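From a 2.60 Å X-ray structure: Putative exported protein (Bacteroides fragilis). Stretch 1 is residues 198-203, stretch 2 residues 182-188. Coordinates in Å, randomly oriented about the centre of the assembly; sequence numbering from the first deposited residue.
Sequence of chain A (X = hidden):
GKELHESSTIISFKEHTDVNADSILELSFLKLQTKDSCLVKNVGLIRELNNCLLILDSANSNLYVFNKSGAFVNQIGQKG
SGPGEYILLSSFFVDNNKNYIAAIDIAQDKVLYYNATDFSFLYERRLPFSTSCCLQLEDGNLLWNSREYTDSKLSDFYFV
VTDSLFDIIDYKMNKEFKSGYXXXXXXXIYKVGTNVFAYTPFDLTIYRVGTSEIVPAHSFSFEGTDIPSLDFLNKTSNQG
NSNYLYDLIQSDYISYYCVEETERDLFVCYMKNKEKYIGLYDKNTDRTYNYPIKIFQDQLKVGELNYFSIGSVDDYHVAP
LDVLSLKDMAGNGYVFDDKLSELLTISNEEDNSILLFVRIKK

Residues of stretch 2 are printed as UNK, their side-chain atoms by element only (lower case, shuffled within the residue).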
# COMPACT_ATOMS: atom_id res chain seq x y z
N ALA A 198 17.98 4.94 -18.27
CA ALA A 198 17.15 6.14 -18.14
C ALA A 198 17.76 7.34 -18.87
O ALA A 198 18.96 7.35 -19.15
CB ALA A 198 16.92 6.47 -16.66
N TYR A 199 16.92 8.33 -19.19
CA TYR A 199 17.36 9.55 -19.89
C TYR A 199 16.41 10.74 -19.72
O TYR A 199 15.23 10.55 -19.44
CB TYR A 199 17.60 9.27 -21.37
CG TYR A 199 16.38 8.80 -22.13
CD1 TYR A 199 16.04 7.45 -22.19
CD2 TYR A 199 15.57 9.71 -22.82
CE1 TYR A 199 14.91 7.02 -22.89
CE2 TYR A 199 14.45 9.30 -23.53
CZ TYR A 199 14.12 7.96 -23.57
OH TYR A 199 13.02 7.57 -24.27
N THR A 200 16.95 11.94 -19.95
CA THR A 200 16.22 13.21 -19.77
C THR A 200 16.12 14.00 -21.07
O THR A 200 16.91 13.77 -21.99
CB THR A 200 16.91 14.07 -18.70
OG1 THR A 200 18.21 14.44 -19.15
CG2 THR A 200 17.02 13.32 -17.38
N PRO A 201 15.17 14.96 -21.14
CA PRO A 201 15.03 15.70 -22.40
C PRO A 201 16.15 16.66 -22.79
O PRO A 201 16.21 17.00 -23.97
CB PRO A 201 13.71 16.47 -22.24
CG PRO A 201 13.12 16.03 -20.94
CD PRO A 201 14.24 15.48 -20.12
N PHE A 202 17.01 17.07 -21.84
CA PHE A 202 18.07 18.08 -22.10
C PHE A 202 19.48 17.55 -21.84
O PHE A 202 20.37 18.30 -21.41
CB PHE A 202 17.80 19.36 -21.29
CG PHE A 202 16.35 19.79 -21.32
CD1 PHE A 202 15.73 20.06 -22.52
CD2 PHE A 202 15.62 19.90 -20.14
CE1 PHE A 202 14.38 20.44 -22.56
CE2 PHE A 202 14.28 20.28 -20.17
CZ PHE A 202 13.66 20.55 -21.38
N ASP A 203 19.69 16.28 -22.16
CA ASP A 203 20.98 15.60 -21.99
C ASP A 203 20.99 14.37 -22.91
O ASP A 203 20.40 13.34 -22.57
CB ASP A 203 21.18 15.22 -20.51
CG ASP A 203 22.48 14.48 -20.23
OD1 ASP A 203 23.34 14.33 -21.12
OD2 ASP A 203 22.64 14.02 -19.08
N UNK A 182 6.85 19.59 -18.94
CA UNK A 182 7.79 18.55 -19.40
C UNK A 182 7.71 18.44 -20.91
O UNK A 182 6.62 18.54 -21.46
c UNK A 182 8.50 16.10 -19.14
o UNK A 182 7.15 17.25 -17.45
c UNK A 182 7.40 17.16 -18.86
N UNK A 183 8.83 18.15 -21.57
CA UNK A 183 8.86 18.09 -23.04
C UNK A 183 9.05 16.70 -23.65
O UNK A 183 8.46 16.43 -24.70
c UNK A 183 11.36 18.68 -23.30
c UNK A 183 9.90 19.06 -23.66
o UNK A 183 9.73 19.08 -25.09
N UNK A 184 9.87 15.86 -23.03
CA UNK A 184 10.19 14.52 -23.56
C UNK A 184 9.05 13.51 -23.52
O UNK A 184 7.90 13.88 -23.30
N UNK A 185 9.36 12.21 -23.75
CA UNK A 185 8.31 11.18 -23.70
C UNK A 185 7.86 10.91 -22.28
O UNK A 185 8.57 11.29 -21.33
c UNK A 185 10.42 10.13 -23.89
c UNK A 185 10.68 11.61 -24.00
c UNK A 185 9.00 9.94 -24.26
N UNK A 186 6.70 10.28 -22.13
CA UNK A 186 6.14 9.95 -20.81
C UNK A 186 6.89 8.78 -20.15
O UNK A 186 7.05 8.77 -18.93
c UNK A 186 4.65 9.64 -20.91
o UNK A 186 4.45 8.58 -21.81
N UNK A 187 7.31 7.81 -20.96
CA UNK A 187 8.09 6.63 -20.53
C UNK A 187 9.56 6.91 -20.94
O UNK A 187 9.89 6.85 -22.13
n UNK A 187 8.40 2.69 -18.78
o UNK A 187 6.48 3.86 -19.03
c UNK A 187 8.11 4.02 -20.78
c UNK A 187 7.59 3.53 -19.45
c UNK A 187 7.53 5.37 -21.21
N UNK A 188 10.43 7.18 -19.97
CA UNK A 188 11.87 7.50 -20.21
C UNK A 188 12.78 6.62 -19.38
O UNK A 188 13.89 7.01 -18.98
se UNK A 188 10.80 9.20 -17.47
c UNK A 188 12.29 9.62 -18.67
c UNK A 188 9.55 10.59 -18.06
c UNK A 188 12.12 9.01 -20.08
O HOH W 1 12.02 5.36 -23.44

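Position 182 carries three side-chain atoms, a carbon bearing one oxygen and one further carbon, and none of them touches stretch 1. That beta-branched pattern is threonine. The nearest approach of its side chain, CG2 of Thr182 to CG of Pro201, is 5.0 Å, so it makes no contact, and its hydroxyl is satisfied elsewhere in the structure.

Position 183 repeats the pattern: a carbon carrying one oxygen and one carbon, with the CA-to-CB bond directed toward stretch 1. The terminal carbon lies against a proline ring and a phenylalanine ring. This is again threonine, and its t rotamer sets CG2 of Thr183 3.4 Å from CB of Pro201 and 3.5 Å from CZ of Phe202. The methyl approaches the phenylalanine ring obliquely. Here the methyl makes the contact, while the hydroxyl is hydrogen-bonded elsewhere in the structure.

Position 184 has no side-chain atoms at all, and its backbone nitrogen lies near the ring of Pro201, which leaves glycine. The CA of Gly184 is 5.1 Å from the CA of Pro201, and Gly184 N lies 3.9 Å from Pro201 CG. An ideal CB on Gly184 would point toward stretch 1 and sit a tight 3.3 Å from Pro201 CG.

Position 185 has three carbons that close a ring onto the backbone nitrogen, and one ring carbon sits near the hydroxyl and ring of Tyr199. It is proline. CG of Pro185 is 3.7 Å from the OH of Tyr199 and 4.1 Å from its CE2, an oblique, apolar approach to the aromatic ring. CD of Pro185 would clash with an ideal CB on Gly184, so the bare backbone there suits both the turn's proline, Pro201, and the local chain.

Position 186 shows one carbon followed by one oxygen and touches nothing on stretch 1. This is the signature of serine, and Ser186 is exposed.

Position 187 has three carbons, the third carrying one oxygen and one nitrogen: a terminal amide on a two-carbon spacer. The CA-to-CB bond points away and the side chain touches nothing on stretch 1. The residue is glutamine, and its contribution comes from the backbone. Water 1 donates to Gln187 O at 2.9 Å and is hydrogen-bonded to Tyr199 OH at 2.6 Å, bridging the two stretches.

Position 188 holds an unbranched chain of two carbons, selenium and one carbon. Its CB lies over the face of the Tyr199 ring in a CH-pi contact, and the next carbon comes close to Tyr199 O. This is selenomethionine, named here Met188. CB of Met188 is 4.2 Å from CZ of Tyr199, and CG of Met188 comes within 3.2 Å of Tyr199 O. Met188 O accepts a weak hydrogen bond from Tyr199 N at 3.3 Å and a CA-H...O contact from Ala198 CA at 3.5 Å.

The contact works from two ends. At one, the backbone of Met188 meets the strand while its side chain and Pro185 pack on Tyr199, whose hydroxyl is tied in through water. At the other, Pro201, at the second position of a type I turn, fits against Thr183 and Gly184.

Stretch 2 (182-188) TTGPSQM
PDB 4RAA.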